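Local coordinates for protein shikimate kinase (Aquifex aeolicus, PDB 2PT5) that probably catalyses the magnesium-dependent transfer of phosphate from ATP to the 3-hydroxyl group of shikimate, a step on the way to chorismate, at residues M1-I6 against T95-D100; E33-R38 against F60-D65. One frame throughout, in Å; residues are numbered along the deposited sequence.

Contact 1: residues M1-I6 against T95-D100; sequences MRIYLI and TTVFID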
loop_
_atom_site.group_PDB
_atom_site.type_symbol
_atom_site.label_atom_id
_atom_site.label_comp_id
_atom_site.label_asym_id
_atom_site.label_seq_id
_atom_site.Cartn_x
_atom_site.Cartn_y
_atom_site.Cartn_z
HETATM N N MSE A 1 13.507 -3.458 -12.154
HETATM C CA MSE A 1 12.342 -4.157 -11.549
HETATM C C MSE A 1 11.535 -3.222 -10.668
HETATM O O MSE A 1 12.089 -2.457 -9.880
HETATM C CB MSE A 1 12.824 -5.332 -10.719
HETATM C CG MSE A 1 13.806 -4.920 -9.658
HETATM SE SE MSE A 1 14.445 -6.439 -8.706
HETATM C CE MSE A 1 15.944 -5.604 -7.807
ATOM N N ARG A 2 10.218 -3.285 -10.813
ATOM C CA ARG A 2 9.315 -2.453 -10.032
ATOM C C ARG A 2 8.494 -3.364 -9.137
ATOM O O ARG A 2 7.882 -4.318 -9.611
ATOM C CB ARG A 2 8.384 -1.656 -10.952
ATOM C CG ARG A 2 9.114 -0.836 -12.002
ATOM C CD ARG A 2 8.170 0.108 -12.714
ATOM N NE ARG A 2 8.837 0.836 -13.790
ATOM C CZ ARG A 2 9.012 0.366 -15.020
ATOM N NH1 ARG A 2 8.568 -0.842 -15.349
ATOM N NH2 ARG A 2 9.629 1.109 -15.924
ATOM N N ILE A 3 8.483 -3.067 -7.843
ATOM C CA ILE A 3 7.738 -3.875 -6.886
ATOM C C ILE A 3 6.730 -3.014 -6.137
ATOM O O ILE A 3 7.094 -2.046 -5.464
ATOM C CB ILE A 3 8.687 -4.525 -5.872
ATOM C CG1 ILE A 3 9.675 -5.443 -6.603
ATOM C CG2 ILE A 3 7.889 -5.302 -4.835
ATOM C CD1 ILE A 3 10.838 -5.882 -5.726
ATOM N N TYR A 4 5.457 -3.368 -6.243
ATOM C CA TYR A 4 4.428 -2.593 -5.565
ATOM C C TYR A 4 3.876 -3.304 -4.346
ATOM O O TYR A 4 3.531 -4.483 -4.412
ATOM C CB TYR A 4 3.283 -2.277 -6.529
ATOM C CG TYR A 4 3.723 -1.543 -7.775
ATOM C CD1 TYR A 4 4.090 -2.239 -8.925
ATOM C CD2 TYR A 4 3.778 -0.147 -7.799
ATOM C CE1 TYR A 4 4.502 -1.558 -10.080
ATOM C CE2 TYR A 4 4.191 0.543 -8.945
ATOM C CZ TYR A 4 4.549 -0.169 -10.085
ATOM O OH TYR A 4 4.950 0.508 -11.226
ATOM N N LEU A 5 3.788 -2.583 -3.232
ATOM C CA LEU A 5 3.250 -3.164 -2.007
ATOM C C LEU A 5 1.853 -2.601 -1.786
ATOM O O LEU A 5 1.660 -1.395 -1.806
ATOM C CB LEU A 5 4.142 -2.831 -0.809
ATOM C CG LEU A 5 5.612 -3.259 -0.885
ATOM C CD1 LEU A 5 6.273 -2.970 0.454
ATOM C CD2 LEU A 5 5.727 -4.736 -1.239
ATOM N N ILE A 6 0.878 -3.481 -1.582
ATOM C CA ILE A 6 -0.492 -3.039 -1.373
ATOM C C ILE A 6 -1.083 -3.709 -0.145
ATOM O O ILE A 6 -0.611 -4.761 0.290
ATOM C CB ILE A 6 -1.370 -3.348 -2.617
ATOM C CG1 ILE A 6 -1.620 -4.853 -2.740
ATOM C CG2 ILE A 6 -0.666 -2.864 -3.873
ATOM C CD1 ILE A 6 -2.391 -5.253 -4.001
ATOM N N THR A 95 5.763 -6.282 -10.317
ATOM C CA THR A 95 5.148 -7.260 -9.431
ATOM C C THR A 95 4.423 -6.567 -8.285
ATOM O O THR A 95 4.989 -5.701 -7.603
ATOM C CB THR A 95 6.212 -8.214 -8.850
ATOM O OG1 THR A 95 6.915 -8.841 -9.925
ATOM C CG2 THR A 95 5.565 -9.289 -7.977
ATOM N N THR A 96 3.164 -6.946 -8.086
ATOM C CA THR A 96 2.343 -6.382 -7.029
ATOM C C THR A 96 2.352 -7.386 -5.891
ATOM O O THR A 96 2.215 -8.589 -6.113
ATOM C CB THR A 96 0.898 -6.105 -7.518
ATOM O OG1 THR A 96 0.362 -7.269 -8.162
ATOM C CG2 THR A 96 0.894 -4.944 -8.502
ATOM N N VAL A 97 2.552 -6.886 -4.678
ATOM C CA VAL A 97 2.630 -7.733 -3.492
ATOM C C VAL A 97 1.630 -7.308 -2.430
ATOM O O VAL A 97 1.675 -6.179 -1.932
ATOM C CB VAL A 97 4.042 -7.684 -2.853
ATOM C CG1 VAL A 97 4.130 -8.681 -1.718
ATOM C CG2 VAL A 97 5.107 -7.972 -3.905
ATOM N N PHE A 98 0.746 -8.229 -2.068
ATOM C CA PHE A 98 -0.264 -7.950 -1.062
ATOM C C PHE A 98 0.187 -8.479 0.289
ATOM O O PHE A 98 0.369 -9.680 0.473
ATOM C CB PHE A 98 -1.612 -8.580 -1.476
ATOM C CG PHE A 98 -2.689 -8.524 -0.406
ATOM C CD1 PHE A 98 -2.767 -7.458 0.491
ATOM C CD2 PHE A 98 -3.653 -9.533 -0.328
ATOM C CE1 PHE A 98 -3.783 -7.396 1.447
ATOM C CE2 PHE A 98 -4.680 -9.482 0.627
ATOM C CZ PHE A 98 -4.746 -8.413 1.515
ATOM N N ILE A 99 0.402 -7.562 1.222
ATOM C CA ILE A 99 0.801 -7.931 2.572
ATOM C C ILE A 99 -0.522 -8.019 3.323
ATOM O O ILE A 99 -1.103 -7.011 3.738
ATOM C CB ILE A 99 1.714 -6.866 3.180
ATOM C CG1 ILE A 99 2.978 -6.744 2.323
ATOM C CG2 ILE A 99 2.055 -7.236 4.607
ATOM C CD1 ILE A 99 3.880 -5.566 2.694
ATOM N N ASP A 100 -0.984 -9.253 3.473
ATOM C CA ASP A 100 -2.269 -9.575 4.085
ATOM C C ASP A 100 -2.315 -9.752 5.600
ATOM O O ASP A 100 -1.556 -10.533 6.159
ATOM C CB ASP A 100 -2.785 -10.860 3.428
ATOM C CG ASP A 100 -4.238 -11.146 3.748
ATOM O OD1 ASP A 100 -4.614 -12.334 3.716
ATOM O OD2 ASP A 100 -5.002 -10.192 4.004
#

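Contact 2: residues E33-R38 against F60-D65; sequences EEVQKR and FEVLKD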
loop_
_atom_site.group_PDB
_atom_site.type_symbol
_atom_site.label_atom_id
_atom_site.label_comp_id
_atom_site.label_asym_id
_atom_site.label_seq_id
_atom_site.Cartn_x
_atom_site.Cartn_y
_atom_site.Cartn_z
ATOM N N GLU A 33 3.337 9.566 1.213
ATOM C CA GLU A 33 4.383 10.469 1.701
ATOM C C GLU A 33 4.836 11.406 0.577
ATOM O O GLU A 33 5.138 12.575 0.818
ATOM C CB GLU A 33 5.569 9.662 2.256
ATOM C CG GLU A 33 6.865 9.804 1.482
ATOM C CD GLU A 33 7.818 8.635 1.699
ATOM O OE1 GLU A 33 8.014 8.228 2.870
ATOM O OE2 GLU A 33 8.374 8.132 0.690
ATOM N N GLU A 34 4.869 10.903 -0.654
ATOM C CA GLU A 34 5.278 11.731 -1.787
ATOM C C GLU A 34 4.172 12.723 -2.139
ATOM O O GLU A 34 4.438 13.873 -2.483
ATOM C CB GLU A 34 5.602 10.855 -3.002
ATOM C CG GLU A 34 6.817 9.975 -2.788
ATOM C CD GLU A 34 8.005 10.765 -2.266
ATOM O OE1 GLU A 34 8.434 11.717 -2.945
ATOM O OE2 GLU A 34 8.509 10.441 -1.173
ATOM N N VAL A 35 2.925 12.276 -2.041
ATOM C CA VAL A 35 1.795 13.141 -2.344
ATOM C C VAL A 35 1.801 14.344 -1.408
ATOM O O VAL A 35 1.634 15.482 -1.844
ATOM C CB VAL A 35 0.460 12.392 -2.190
ATOM C CG1 VAL A 35 -0.704 13.384 -2.237
ATOM C CG2 VAL A 35 0.327 11.348 -3.300
ATOM N N GLN A 36 2.002 14.082 -0.121
ATOM C CA GLN A 36 2.036 15.140 0.874
ATOM C C GLN A 36 3.202 16.092 0.634
ATOM O O GLN A 36 3.007 17.304 0.588
ATOM C CB GLN A 36 2.120 14.539 2.276
ATOM C CG GLN A 36 0.837 13.838 2.693
ATOM C CD GLN A 36 0.931 13.174 4.055
ATOM O OE1 GLN A 36 1.633 12.177 4.229
ATOM N NE2 GLN A 36 0.219 13.728 5.030
ATOM N N LYS A 37 4.406 15.546 0.473
ATOM C CA LYS A 37 5.583 16.375 0.235
ATOM C C LYS A 37 5.420 17.251 -1.010
ATOM O O LYS A 37 5.858 18.405 -1.024
ATOM C CB LYS A 37 6.832 15.501 0.121
ATOM C CG LYS A 37 7.113 14.689 1.383
ATOM C CD LYS A 37 8.524 14.095 1.408
ATOM C CE LYS A 37 8.799 13.183 0.222
ATOM N NZ LYS A 37 10.178 12.622 0.274
ATOM N N ARG A 38 4.778 16.719 -2.046
ATOM C CA ARG A 38 4.558 17.493 -3.266
ATOM C C ARG A 38 3.575 18.645 -3.049
ATOM O O ARG A 38 3.832 19.772 -3.474
ATOM C CB ARG A 38 4.034 16.605 -4.395
ATOM C CG ARG A 38 3.680 17.396 -5.646
ATOM C CD ARG A 38 3.243 16.509 -6.794
ATOM N NE ARG A 38 4.288 15.569 -7.189
ATOM C CZ ARG A 38 4.187 14.741 -8.227
ATOM N NH1 ARG A 38 3.086 14.746 -8.971
ATOM N NH2 ARG A 38 5.181 13.905 -8.519
ATOM N N PHE A 60 -2.701 8.804 -7.925
ATOM C CA PHE A 60 -2.517 7.936 -9.077
ATOM C C PHE A 60 -1.448 8.566 -9.975
ATOM O O PHE A 60 -0.596 7.869 -10.529
ATOM C CB PHE A 60 -3.826 7.754 -9.844
ATOM C CG PHE A 60 -3.795 6.617 -10.826
ATOM C CD1 PHE A 60 -2.686 5.776 -10.908
ATOM C CD2 PHE A 60 -4.870 6.385 -11.671
ATOM C CE1 PHE A 60 -2.646 4.729 -11.815
ATOM C CE2 PHE A 60 -4.840 5.335 -12.584
ATOM C CZ PHE A 60 -3.723 4.508 -12.654
ATOM N N GLU A 61 -1.484 9.889 -10.101
ATOM C CA GLU A 61 -0.496 10.604 -10.905
ATOM C C GLU A 61 0.884 10.349 -10.318
ATOM O O GLU A 61 1.840 10.049 -11.042
ATOM C CB GLU A 61 -0.764 12.112 -10.885
ATOM C CG GLU A 61 0.403 12.941 -11.432
ATOM C CD GLU A 61 0.250 14.439 -11.197
ATOM O OE1 GLU A 61 1.218 15.180 -11.474
ATOM O OE2 GLU A 61 -0.831 14.875 -10.740
ATOM N N VAL A 62 0.978 10.475 -8.998
ATOM C CA VAL A 62 2.236 10.269 -8.302
ATOM C C VAL A 62 2.733 8.842 -8.510
ATOM O O VAL A 62 3.936 8.608 -8.643
ATOM C CB VAL A 62 2.084 10.552 -6.790
ATOM C CG1 VAL A 62 3.370 10.235 -6.068
ATOM C CG2 VAL A 62 1.705 12.015 -6.575
ATOM N N LEU A 63 1.800 7.894 -8.537
ATOM C CA LEU A 63 2.155 6.500 -8.729
ATOM C C LEU A 63 2.835 6.335 -10.076
ATOM O O LEU A 63 3.904 5.723 -10.169
ATOM C CB LEU A 63 0.911 5.613 -8.677
ATOM C CG LEU A 63 1.145 4.138 -8.995
ATOM C CD1 LEU A 63 2.085 3.533 -7.953
ATOM C CD2 LEU A 63 -0.201 3.395 -9.012
ATOM N N LYS A 64 2.211 6.878 -11.119
ATOM C CA LYS A 64 2.767 6.785 -12.463
ATOM C C LYS A 64 4.148 7.435 -12.556
ATOM O O LYS A 64 5.079 6.836 -13.091
ATOM C CB LYS A 64 1.830 7.428 -13.488
ATOM C CG LYS A 64 0.462 6.783 -13.604
ATOM C CD LYS A 64 -0.068 6.955 -15.023
ATOM C CE LYS A 64 -1.589 6.972 -15.076
ATOM N NZ LYS A 64 -2.142 8.190 -14.414
ATOM N N ASP A 65 4.281 8.649 -12.032
ATOM C CA ASP A 65 5.565 9.355 -12.061
ATOM C C ASP A 65 6.675 8.531 -11.389
ATOM O O ASP A 65 7.792 8.420 -11.905
ATOM C CB ASP A 65 5.432 10.719 -11.372
ATOM C CG ASP A 65 4.540 11.683 -12.145
ATOM O OD1 ASP A 65 4.415 12.853 -11.719
ATOM O OD2 ASP A 65 3.965 11.273 -13.179
#

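Contact 1: residues M1-I6 against T95-D100
Y4 and T96 pair at the middle of two parallel strands, 2-6 and 95-100, and Y4 bonds through its backbone to the residues on either side of T96. Y4 N donates to T95 O at 2.7 Å, nearly straight at 170°, while Y4 O takes V97 N at 2.6 Å. The pattern runs on to I6, whose N reaches V97 O and whose O accepts I99 N at 3.1 Å.

The side chains from I3 to F98 are buried and closely packed. On one face the CD2 branch of L5 lies 3.8 Å from V97 CB, the two side chains side by side and pointing the same way, and I3 CG2 meets V97 CG2 beside them. On the other, I6 CG1 rests 3.9 Å from F98 CB. F98 CG stands anti to the backbone N (chi1 172°), and the turn of the ring about chi2 leaves I6 O at its edge, in plane, 3.5 Å from CD1.

By contrast R2 and T95 are partly exposed: T95 N still bonds to R2 O, but the R2 side chain turns away to K69 O. Helix 13-24 packs on I3 and I99, helix 84-91 on the Y4 and I6 face: the central parallel sheet of a P-loop kinase.

Contact 2: residues E33-R38 against F60-D65
R38 CG stands anti to the backbone N (chi1 175°), which starts its side chain out toward residues 60-65 of helix 52-66; a bend at chi3 (-60°) sets NE, and the nearly straight chi4 carries CZ on, so that the guanidinium has V62 CG2 over one face. From the other helix E61 also has CG anti to its backbone N, and its extended chain brings OE1 within 3.2 Å of R38 NH1 in a salt bridge. D65 sits one turn further on, and its OD1 lies 3.5 Å from R38 NH2, a weak hydrogen bond within a second salt bridge. E61 OE1 and D65 OD1 both come in near the guanidinium plane, at its edge, although the carboxylate of E61 is turned 61° from that plane.

V62 lies between the charged groups and V35. Its CG2, offset toward the guanidinium rim and 3.9 Å from R38 NH1, also meets V35 CG2 at 3.6 Å. Its other branch, CG1, touches E34 CB at 3.8 Å; beyond CB, E34 leads away to a salt bridge with K37 whose hydrogen bond is weak. V35 is further enclosed by F55 and L58 of helix 52-66 and by I46 of helix 43-49.

The helices cross steeply, their axes 9.8 Å apart, around one valine pair. R38 and E61 are exposed, so the electrostatic gain is probably moderated by water, with one cation shared between two acids.

Contact 1 joins two neighbouring strands in the middle of the five-stranded parallel sheet; contact 2 joins helices 31-39 and 52-66 toward the periphery. Their centres are about 17 Å apart, yet they touch where Y4 CE2 packs 3.8 Å from L63 CD1, so helix 52-66 leans on the sheet through L63, next in sequence to V62, which contacts helix 31-39. Along the chain the order is 1-6, 33-38, 60-65, 95-100: both helices of contact 2 are built before the chain returns to pair with its first strand. The P-loop pattern follows strand 2-6, and D32, a predicted shikimate-binding residue, precedes 33-38, which places the two contacts beside the likely nucleotide and substrate regions respectively.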